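Long-range contacts in toxin protein (Yersinia entomophaga, PDB 6AQK), which probably transfers ADP-ribose from NAD+ to target molecules, serving as the C-terminal ADP-ribosyltransferase toxin domain of an RHS protein: residues S31-A36 with S56-I61; N100-G105 with M145-D150; N122-K127 with L198-E203. All coordinates share one frame; numbering follows the deposited sequence.

Overall arrangement
Interaction 1 packs two helices of the N-terminal helical part, on the far side of the chain's centre from interaction 2. Their centres lie about 25 Å apart. The chemistry of interaction 1 is mainly aromatic and aliphatic. Interaction 2 is the most central of the three. It joins an edge strand of the five-stranded sheet to the two-stranded sheet by backbone bonds, an arginine and water. Interaction 3 lies furthest out, at about 22 Å from the chain's centre, where a buried tyrosine meets an exposed turn. Interactions 2 and 3 both reach the five-stranded sheet, and their segments alternate along the chain. Interaction 1 closes before either opens.

Interaction 1: S31-A36 with S56-I61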
loop_
_atom_site.group_PDB
_atom_site.type_symbol
_atom_site.label_atom_id
_atom_site.label_comp_id
_atom_site.label_asym_id
_atom_site.label_seq_id
_atom_site.Cartn_x
_atom_site.Cartn_y
_atom_site.Cartn_z
ATOM N N SER A 31 -7.642 1.262 -7.530
ATOM C CA SER A 31 -6.273 0.814 -7.635
ATOM C C SER A 31 -5.656 1.213 -9.000
ATOM O O SER A 31 -4.576 1.781 -9.063
ATOM C CB SER A 31 -6.184 -0.697 -7.458
ATOM O OG SER A 31 -4.808 -1.034 -7.427
ATOM N N SER A 32 -6.374 0.944 -10.085
ATOM C CA SER A 32 -5.894 1.275 -11.389
ATOM C C SER A 32 -5.758 2.796 -11.647
ATOM O O SER A 32 -4.825 3.246 -12.380
ATOM C CB SER A 32 -6.745 0.530 -12.447
ATOM O OG SER A 32 -8.065 1.024 -12.501
ATOM N N PHE A 33 -6.637 3.592 -11.037
ATOM C CA PHE A 33 -6.566 5.028 -11.102
ATOM C C PHE A 33 -5.222 5.508 -10.412
ATOM O O PHE A 33 -4.492 6.349 -10.986
ATOM C CB PHE A 33 -7.729 5.638 -10.369
ATOM C CG PHE A 33 -7.885 7.145 -10.506
ATOM C CD1 PHE A 33 -7.184 8.056 -9.669
ATOM C CD2 PHE A 33 -8.829 7.665 -11.360
ATOM C CE1 PHE A 33 -7.354 9.428 -9.803
ATOM C CE2 PHE A 33 -9.019 9.026 -11.467
ATOM C CZ PHE A 33 -8.271 9.916 -10.690
ATOM N N THR A 34 -4.892 4.973 -9.249
ATOM C CA THR A 34 -3.728 5.471 -8.549
ATOM C C THR A 34 -2.466 4.949 -9.233
ATOM O O THR A 34 -1.428 5.649 -9.219
ATOM C CB THR A 34 -3.753 5.233 -7.023
ATOM O OG1 THR A 34 -3.800 3.828 -6.691
ATOM C CG2 THR A 34 -4.929 5.968 -6.374
ATOM N N ILE A 35 -2.551 3.767 -9.824
ATOM C CA ILE A 35 -1.465 3.299 -10.673
ATOM C C ILE A 35 -1.270 4.254 -11.836
ATOM O O ILE A 35 -0.111 4.634 -12.147
ATOM C CB ILE A 35 -1.660 1.876 -11.094
ATOM C CG1 ILE A 35 -1.483 0.966 -9.839
ATOM C CG2 ILE A 35 -0.684 1.493 -12.188
ATOM C CD1 ILE A 35 -1.867 -0.452 -10.099
ATOM N N ALA A 36 -2.355 4.651 -12.479
ATOM C CA ALA A 36 -2.203 5.642 -13.588
ATOM C C ALA A 36 -1.555 6.906 -13.164
ATOM O O ALA A 36 -0.702 7.418 -13.909
ATOM C CB ALA A 36 -3.486 5.928 -14.257
ATOM N N SER A 56 -7.099 7.191 -20.944
ATOM C CA SER A 56 -6.586 6.154 -21.808
ATOM C C SER A 56 -5.631 5.132 -21.104
ATOM O O SER A 56 -5.784 3.887 -21.172
ATOM C CB SER A 56 -5.922 6.813 -23.015
ATOM O OG SER A 56 -5.383 5.785 -23.812
ATOM N N LYS A 57 -4.699 5.683 -20.341
ATOM C CA LYS A 57 -3.799 4.886 -19.539
ATOM C C LYS A 57 -4.548 4.117 -18.458
ATOM O O LYS A 57 -4.317 2.935 -18.243
ATOM C CB LYS A 57 -2.780 5.831 -18.852
ATOM C CG LYS A 57 -1.661 5.117 -18.086
ATOM C CD LYS A 57 -0.966 4.072 -18.966
ATOM C CE LYS A 57 0.535 4.193 -18.878
ATOM N NZ LYS A 57 1.132 3.385 -19.969
ATOM N N TRP A 58 -5.442 4.822 -17.762
ATOM C CA TRP A 58 -6.242 4.202 -16.709
ATOM C C TRP A 58 -7.003 2.985 -17.268
ATOM O O TRP A 58 -6.982 1.883 -16.671
ATOM C CB TRP A 58 -7.183 5.263 -16.123
ATOM C CG TRP A 58 -8.045 4.793 -15.007
ATOM C CD1 TRP A 58 -7.818 3.745 -14.130
ATOM C CD2 TRP A 58 -9.276 5.373 -14.642
ATOM N NE1 TRP A 58 -8.876 3.664 -13.227
ATOM C CE2 TRP A 58 -9.772 4.665 -13.533
ATOM C CE3 TRP A 58 -10.018 6.444 -15.156
ATOM C CZ2 TRP A 58 -11.035 4.965 -12.964
ATOM C CZ3 TRP A 58 -11.213 6.734 -14.611
ATOM C CH2 TRP A 58 -11.726 6.001 -13.506
ATOM N N ALA A 59 -7.614 3.154 -18.443
ATOM C CA ALA A 59 -8.403 2.043 -19.052
ATOM C C ALA A 59 -7.509 0.836 -19.337
ATOM O O ALA A 59 -7.861 -0.329 -19.066
ATOM C CB ALA A 59 -9.131 2.533 -20.315
ATOM N N GLU A 60 -6.325 1.120 -19.842
ATOM C CA GLU A 60 -5.353 0.077 -20.158
ATOM C C GLU A 60 -5.020 -0.715 -18.925
ATOM O O GLU A 60 -5.111 -1.951 -18.949
ATOM C CB GLU A 60 -4.130 0.741 -20.760
ATOM C CG GLU A 60 -2.906 -0.098 -21.101
ATOM C CD GLU A 60 -1.772 0.830 -21.574
ATOM O OE1 GLU A 60 -2.045 1.802 -22.326
ATOM O OE2 GLU A 60 -0.634 0.651 -21.127
ATOM N N ILE A 61 -4.715 -0.014 -17.822
ATOM C CA ILE A 61 -4.361 -0.720 -16.579
ATOM C C ILE A 61 -5.568 -1.521 -16.015
ATOM O O ILE A 61 -5.465 -2.695 -15.589
ATOM C CB ILE A 61 -3.868 0.264 -15.556
ATOM C CG1 ILE A 61 -2.612 0.964 -16.055
ATOM C CG2 ILE A 61 -3.605 -0.382 -14.182
ATOM C CD1 ILE A 61 -2.501 2.335 -15.436
#
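The helical segments 31-36 and 56-61 cross with their axes 8.6 Å apart at closest and their N-to-C directions at 129°, so they run closer to antiparallel than to parallel. Trp-58 does most of the work. Its CG is anti to the backbone N, which carries the indole across to the other helix. The edge of the Phe-33 ring points at the face of the indole. The planes stand at 84°, and Phe-33 CD2 reaches Trp-58 CE2 at 3.8 Å. Phe-33 CB adds a CH-pi contact over the five-membered ring. Ser-32 lies at the indole edge, near its plane. The bond from Trp-58 NE1 to Ser-32 OG is weak: it measures 2.9 Å but bends to 124°. NE1 has a better partner in Tyr-29 O, and Ser-32 OG also bonds to Pro-28 O and Tyr-29 O. The buried polar atoms are thus satisfied around the same turn of helix.

Beside the indole the contact turns aliphatic. Ile-61 CG2 touches Ser-32 CB at 3.7 Å. Ile-61 CD1, on the other branch, meets Ile-35 CG2 at 3.8 Å and Ala-36 CB at 3.9 Å. At Ala-36 the backbones come close, its CA 5.3 Å from Trp-58 CA. Phe-54 gives Phe-33 a second edge-to-face partner. Helix 74-90 packs against both aromatics, through Val-80 and Leu-84 on Phe-33 and through Phe-77 and Val-80 on Trp-58.

Interaction 2: N100-G105 with M145-D150; sequences NETFRG and MSTAKD
Arg-104 NH1 is gripped by two hydrogen bonds, one firm and one weak. The firm one runs from Arg-104 NH1 to Ser-146 O, 2.9 Å at 164°, on a carbonyl lone pair and in the guanidinium plane. The weak one goes 3.3 Å from NH1 to a water, which also accepts from Ser-146 N at 2.9 Å. On the same guanidinium, NE forms a salt bridge with Asp-106, which helps fix the group's rotation. Arg-104 CD, on an extended chain, rests on Met-145 CG at 3.6 Å.

The backbones meet in a single antiparallel hydrogen-bonded pair. Ala-148 N gives a short, straight bond to Phe-103 O, 2.6 Å at 168°. Phe-103 N returns a more bent one to Ala-148 O, 2.8 Å at 143°. The Phe-103 ring turns its edge to Lys-149 O, and a second water bridges Glu-101 O and Lys-149 O. Thr-102 and Thr-147 cross at about a right angle, with a weak bond of 3.0 Å from Thr-102 OG1 to Thr-147 OG1. Thr-147 OG1 has its stronger partner in Val-185 O.

This lone bridge links edge strand 101-106, paired on its other side with strand 161-167, to the 145-148/184-187 sheet. Phe-Arg-Gly, Ser-Thr and nearby Glu-184 resemble the motifs of R-S-E class ADP-ribosyltransferases, consistent with the two-sheet junction that forms their NAD+ cleft.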
loop_
_atom_site.group_PDB
_atom_site.type_symbol
_atom_site.label_atom_id
_atom_site.label_comp_id
_atom_site.label_asym_id
_atom_site.label_seq_id
_atom_site.Cartn_x
_atom_site.Cartn_y
_atom_site.Cartn_z
ATOM N N ASN A 100 0.817 0.201 17.998
ATOM C CA ASN A 100 2.194 0.677 17.810
ATOM C C ASN A 100 2.820 0.273 16.484
ATOM O O ASN A 100 3.798 0.863 16.074
ATOM C CB ASN A 100 3.154 0.102 18.883
ATOM C CG ASN A 100 2.887 0.655 20.255
ATOM O OD1 ASN A 100 2.437 1.818 20.404
ATOM N ND2 ASN A 100 3.144 -0.179 21.282
ATOM N N GLU A 101 2.244 -0.720 15.846
ATOM C CA GLU A 101 2.879 -1.368 14.681
ATOM C C GLU A 101 1.806 -2.117 13.878
ATOM O O GLU A 101 0.833 -2.653 14.430
ATOM C CB GLU A 101 4.036 -2.305 15.075
ATOM C CG GLU A 101 3.628 -3.399 16.021
ATOM C CD GLU A 101 4.743 -4.342 16.490
ATOM O OE1 GLU A 101 4.324 -5.339 17.144
ATOM O OE2 GLU A 101 5.956 -4.123 16.233
ATOM N N THR A 102 2.023 -2.134 12.577
ATOM C CA THR A 102 1.183 -2.897 11.649
ATOM C C THR A 102 2.098 -3.540 10.586
ATOM O O THR A 102 3.328 -3.347 10.590
ATOM C CB THR A 102 0.140 -2.068 10.968
ATOM O OG1 THR A 102 0.773 -1.096 10.110
ATOM C CG2 THR A 102 -0.737 -1.462 11.935
ATOM N N PHE A 103 1.505 -4.424 9.778
ATOM C CA PHE A 103 2.187 -5.266 8.896
ATOM C C PHE A 103 1.442 -5.340 7.619
ATOM O O PHE A 103 0.209 -5.280 7.598
ATOM C CB PHE A 103 2.363 -6.727 9.453
ATOM C CG PHE A 103 2.982 -6.741 10.803
ATOM C CD1 PHE A 103 2.181 -6.661 11.928
ATOM C CD2 PHE A 103 4.343 -6.856 10.942
ATOM C CE1 PHE A 103 2.755 -6.556 13.189
ATOM C CE2 PHE A 103 4.930 -6.809 12.216
ATOM C CZ PHE A 103 4.118 -6.656 13.337
ATOM N N ARG A 104 2.211 -5.437 6.556
ATOM C CA ARG A 104 1.633 -5.629 5.216
ATOM C C ARG A 104 2.365 -6.650 4.394
ATOM O O ARG A 104 3.570 -6.649 4.319
ATOM C CB ARG A 104 1.653 -4.278 4.455
ATOM C CG ARG A 104 1.064 -4.392 3.061
ATOM C CD ARG A 104 0.982 -3.001 2.417
ATOM N NE ARG A 104 0.669 -3.157 1.003
ATOM C CZ ARG A 104 -0.550 -3.172 0.474
ATOM N NH1 ARG A 104 -1.643 -2.959 1.191
ATOM N NH2 ARG A 104 -0.664 -3.368 -0.797
ATOM N N GLY A 105 1.596 -7.458 3.618
ATOM C CA GLY A 105 2.133 -8.415 2.707
ATOM C C GLY A 105 1.959 -7.910 1.299
ATOM O O GLY A 105 0.929 -7.351 0.972
ATOM N N MET A 145 -3.116 2.552 1.457
ATOM C CA MET A 145 -2.480 1.325 1.832
ATOM C C MET A 145 -3.136 0.685 3.058
ATOM O O MET A 145 -3.147 1.278 4.136
ATOM C CB MET A 145 -0.972 1.650 2.185
ATOM C CG MET A 145 -0.199 0.401 2.496
ATOM S SD MET A 145 1.484 0.766 3.012
ATOM C CE MET A 145 2.208 0.720 1.423
ATOM N N SER A 146 -3.537 -0.591 2.920
ATOM C CA SER A 146 -4.063 -1.376 4.008
ATOM C C SER A 146 -2.955 -2.111 4.675
ATOM O O SER A 146 -1.963 -2.447 4.033
ATOM C CB SER A 146 -5.082 -2.384 3.513
ATOM O OG SER A 146 -4.481 -3.292 2.576
ATOM N N THR A 147 -3.109 -2.297 5.969
ATOM C CA THR A 147 -2.126 -2.957 6.765
ATOM C C THR A 147 -2.891 -3.792 7.805
ATOM O O THR A 147 -4.074 -3.579 7.989
ATOM C CB THR A 147 -1.134 -1.948 7.450
ATOM O OG1 THR A 147 -1.754 -1.267 8.561
ATOM C CG2 THR A 147 -0.545 -0.917 6.417
ATOM N N ALA A 148 -2.223 -4.756 8.424
ATOM C CA ALA A 148 -2.846 -5.634 9.400
ATOM C C ALA A 148 -2.186 -5.460 10.773
ATOM O O ALA A 148 -1.011 -5.242 10.837
ATOM C CB ALA A 148 -2.708 -7.077 9.009
ATOM N N LYS A 149 -2.976 -5.604 11.840
ATOM C CA LYS A 149 -2.453 -5.643 13.197
ATOM C C LYS A 149 -1.617 -6.876 13.446
ATOM O O LYS A 149 -0.665 -6.804 14.213
ATOM C CB LYS A 149 -3.563 -5.629 14.224
ATOM C CG LYS A 149 -4.213 -4.280 14.307
ATOM C CD LYS A 149 -5.458 -4.336 15.126
ATOM C CE LYS A 149 -6.215 -3.019 15.031
ATOM N NZ LYS A 149 -7.323 -3.016 16.028
ATOM N N ASP A 150 -2.032 -7.978 12.868
ATOM C CA ASP A 150 -1.385 -9.267 13.172
ATOM C C ASP A 150 -0.691 -9.780 11.938
ATOM O O ASP A 150 -1.328 -9.942 10.907
ATOM C CB ASP A 150 -2.474 -10.220 13.646
ATOM C CG ASP A 150 -1.916 -11.510 14.195
ATOM O OD1 ASP A 150 -0.782 -11.905 13.869
ATOM O OD2 ASP A 150 -2.600 -12.104 15.012
HETATM O O HOH W 1 -0.286 -4.623 15.760
HETATM O O HOH W 2 -4.266 -1.293 0.237
#

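Interaction 3: N122-K127 with L198-E203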
loop_
_atom_site.group_PDB
_atom_site.type_symbol
_atom_site.label_atom_id
_atom_site.label_comp_id
_atom_site.label_asym_id
_atom_site.label_seq_id
_atom_site.Cartn_x
_atom_site.Cartn_y
_atom_site.Cartn_z
ATOM N N ASN A 122 17.319 -7.484 -6.603
ATOM C CA ASN A 122 18.355 -7.882 -7.583
ATOM C C ASN A 122 19.696 -8.215 -6.949
ATOM O O ASN A 122 20.271 -9.209 -7.326
ATOM C CB ASN A 122 18.539 -6.851 -8.706
ATOM C CG ASN A 122 17.336 -6.841 -9.684
ATOM O OD1 ASN A 122 16.622 -7.846 -9.855
ATOM N ND2 ASN A 122 17.090 -5.693 -10.289
ATOM N N GLU A 123 20.177 -7.420 -6.002
ATOM C CA GLU A 123 21.470 -7.714 -5.371
ATOM C C GLU A 123 21.427 -8.910 -4.407
ATOM O O GLU A 123 22.470 -9.521 -4.144
ATOM C CB GLU A 123 21.992 -6.519 -4.603
ATOM C CG GLU A 123 22.201 -5.242 -5.425
ATOM C CD GLU A 123 22.362 -3.992 -4.557
ATOM O OE1 GLU A 123 22.432 -4.138 -3.313
ATOM O OE2 GLU A 123 22.427 -2.854 -5.116
ATOM N N SER A 124 20.248 -9.222 -3.856
ATOM C CA SER A 124 20.110 -10.135 -2.725
ATOM C C SER A 124 19.682 -11.530 -3.081
ATOM O O SER A 124 20.026 -12.534 -2.389
ATOM C CB SER A 124 19.013 -9.578 -1.754
ATOM O OG SER A 124 19.460 -8.419 -1.057
ATOM N N GLU A 125 18.751 -11.579 -4.020
ATOM C CA GLU A 125 18.186 -12.822 -4.570
ATOM C C GLU A 125 19.127 -14.016 -4.570
ATOM O O GLU A 125 20.197 -13.904 -5.119
ATOM C CB GLU A 125 17.924 -12.557 -6.053
ATOM C CG GLU A 125 16.504 -12.641 -6.407
ATOM C CD GLU A 125 16.255 -12.103 -7.780
ATOM O OE1 GLU A 125 17.218 -11.765 -8.523
ATOM O OE2 GLU A 125 15.061 -12.009 -8.082
ATOM N N GLY A 126 18.718 -15.132 -3.977
ATOM C CA GLY A 126 19.488 -16.369 -4.016
ATOM C C GLY A 126 20.717 -16.437 -3.126
ATOM O O GLY A 126 21.433 -17.421 -3.157
ATOM N N LYS A 127 21.004 -15.405 -2.349
ATOM C CA LYS A 127 22.092 -15.503 -1.382
ATOM C C LYS A 127 21.719 -16.498 -0.308
ATOM O O LYS A 127 20.545 -16.656 -0.011
ATOM C CB LYS A 127 22.402 -14.155 -0.754
ATOM C CG LYS A 127 23.169 -13.238 -1.661
ATOM C CD LYS A 127 23.797 -12.116 -0.854
ATOM C CE LYS A 127 24.489 -11.130 -1.778
ATOM N NZ LYS A 127 24.839 -9.848 -1.101
ATOM N N LEU A 198 16.044 -2.485 4.779
ATOM C CA LEU A 198 15.597 -3.592 3.920
ATOM C C LEU A 198 16.338 -4.795 4.383
ATOM O O LEU A 198 17.557 -4.682 4.664
ATOM C CB LEU A 198 15.920 -3.373 2.483
ATOM C CG LEU A 198 15.472 -2.027 1.972
ATOM C CD1 LEU A 198 16.013 -1.907 0.563
ATOM C CD2 LEU A 198 13.943 -1.893 2.095
ATOM N N GLN A 199 15.617 -5.896 4.550
ATOM C CA GLN A 199 16.238 -7.212 4.904
ATOM C C GLN A 199 15.912 -8.299 3.911
ATOM O O GLN A 199 14.760 -8.437 3.445
ATOM C CB GLN A 199 15.764 -7.757 6.222
ATOM C CG GLN A 199 15.901 -6.832 7.393
ATOM C CD GLN A 199 15.367 -7.460 8.708
ATOM O OE1 GLN A 199 14.964 -6.726 9.551
ATOM N NE2 GLN A 199 15.387 -8.857 8.857
ATOM N N TYR A 200 16.901 -9.149 3.658
ATOM C CA TYR A 200 16.722 -10.314 2.826
ATOM C C TYR A 200 16.806 -11.566 3.695
ATOM O O TYR A 200 17.664 -11.697 4.580
ATOM C CB TYR A 200 17.802 -10.384 1.723
ATOM C CG TYR A 200 17.907 -11.742 1.091
ATOM C CD1 TYR A 200 16.885 -12.239 0.260
ATOM C CD2 TYR A 200 19.000 -12.570 1.352
ATOM C CE1 TYR A 200 16.981 -13.505 -0.339
ATOM C CE2 TYR A 200 19.098 -13.827 0.772
ATOM C CZ TYR A 200 18.113 -14.295 -0.068
ATOM O OH TYR A 200 18.226 -15.533 -0.604
ATOM N N LEU A 201 15.938 -12.491 3.383
ATOM C CA LEU A 201 15.777 -13.717 4.158
ATOM C C LEU A 201 15.861 -14.885 3.204
ATOM O O LEU A 201 14.915 -15.178 2.417
ATOM C CB LEU A 201 14.445 -13.707 4.927
ATOM C CG LEU A 201 14.244 -12.738 6.119
ATOM C CD1 LEU A 201 12.786 -12.770 6.561
ATOM C CD2 LEU A 201 15.173 -12.980 7.304
ATOM N N PRO A 202 16.965 -15.630 3.259
ATOM C CA PRO A 202 16.954 -16.906 2.494
ATOM C C PRO A 202 15.770 -17.861 2.784
ATOM O O PRO A 202 15.082 -17.756 3.781
ATOM C CB PRO A 202 18.295 -17.586 2.903
ATOM C CG PRO A 202 19.135 -16.494 3.484
ATOM C CD PRO A 202 18.183 -15.454 4.055
ATOM N N GLU A 203 15.533 -18.782 1.885
ATOM C CA GLU A 203 14.607 -19.905 2.105
ATOM C C GLU A 203 14.779 -20.565 3.450
ATOM O O GLU A 203 15.890 -20.743 3.916
ATOM C CB GLU A 203 14.820 -20.985 1.037
ATOM C CG GLU A 203 14.330 -20.635 -0.354
ATOM C CD GLU A 203 12.823 -20.530 -0.452
ATOM O OE1 GLU A 203 12.102 -21.046 0.437
ATOM O OE2 GLU A 203 12.360 -19.910 -1.426
#
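The Tyr-200 ring is held between a helix end and its own following proline. Ser-124 O sits over one face, 3.4 Å above the ring plane and offset toward the rim. On the opposite face lies Pro-202 N, which is 3.7 Å above the plane. Lys-127 O approaches at the edge, in the plane of the ring. There the phenol makes a hydrogen bond to the other segment. Tyr-200 OH donates to Lys-127 O at 2.6 Å, in the carbonyl plane and on a lone pair, with a C=O...O angle of 137°. The side chain points to this place because CG is anti to the backbone N (chi1 164°).

The root of the ring packs on Ser-124. Ser-124 CB touches Tyr-200 CG at 3.7 Å, while Ser-124 OG is occupied by Phe-120 O one turn back in the helix. At the other end, Lys-127 CB meets Tyr-200 CE2 at 3.7 Å, and its extended chain leads off from there.

Residues 124-127 form a type II beta turn that ends helix 115-124. The same Ser-124 O that lies over the ring accepts the turn-closing bond from Lys-127 N at 3.0 Å. Gly-126 takes the positive phi of 75° that suits its place in such a turn.

Strand 192-200 carries Tyr-200 and runs antiparallel to edge strand 131-140: the backbones of Tyr-200 and Val-131 are hydrogen-bonded, and Pro-202 packs on Thr-130 just before that strand. Helix 115-124 packs on this part of the sheet, with Phe-120 touching both Leu-198 and Tyr-200. Beyond the strand, Pro-202 CG lies 3.8 Å from Lys-127 O.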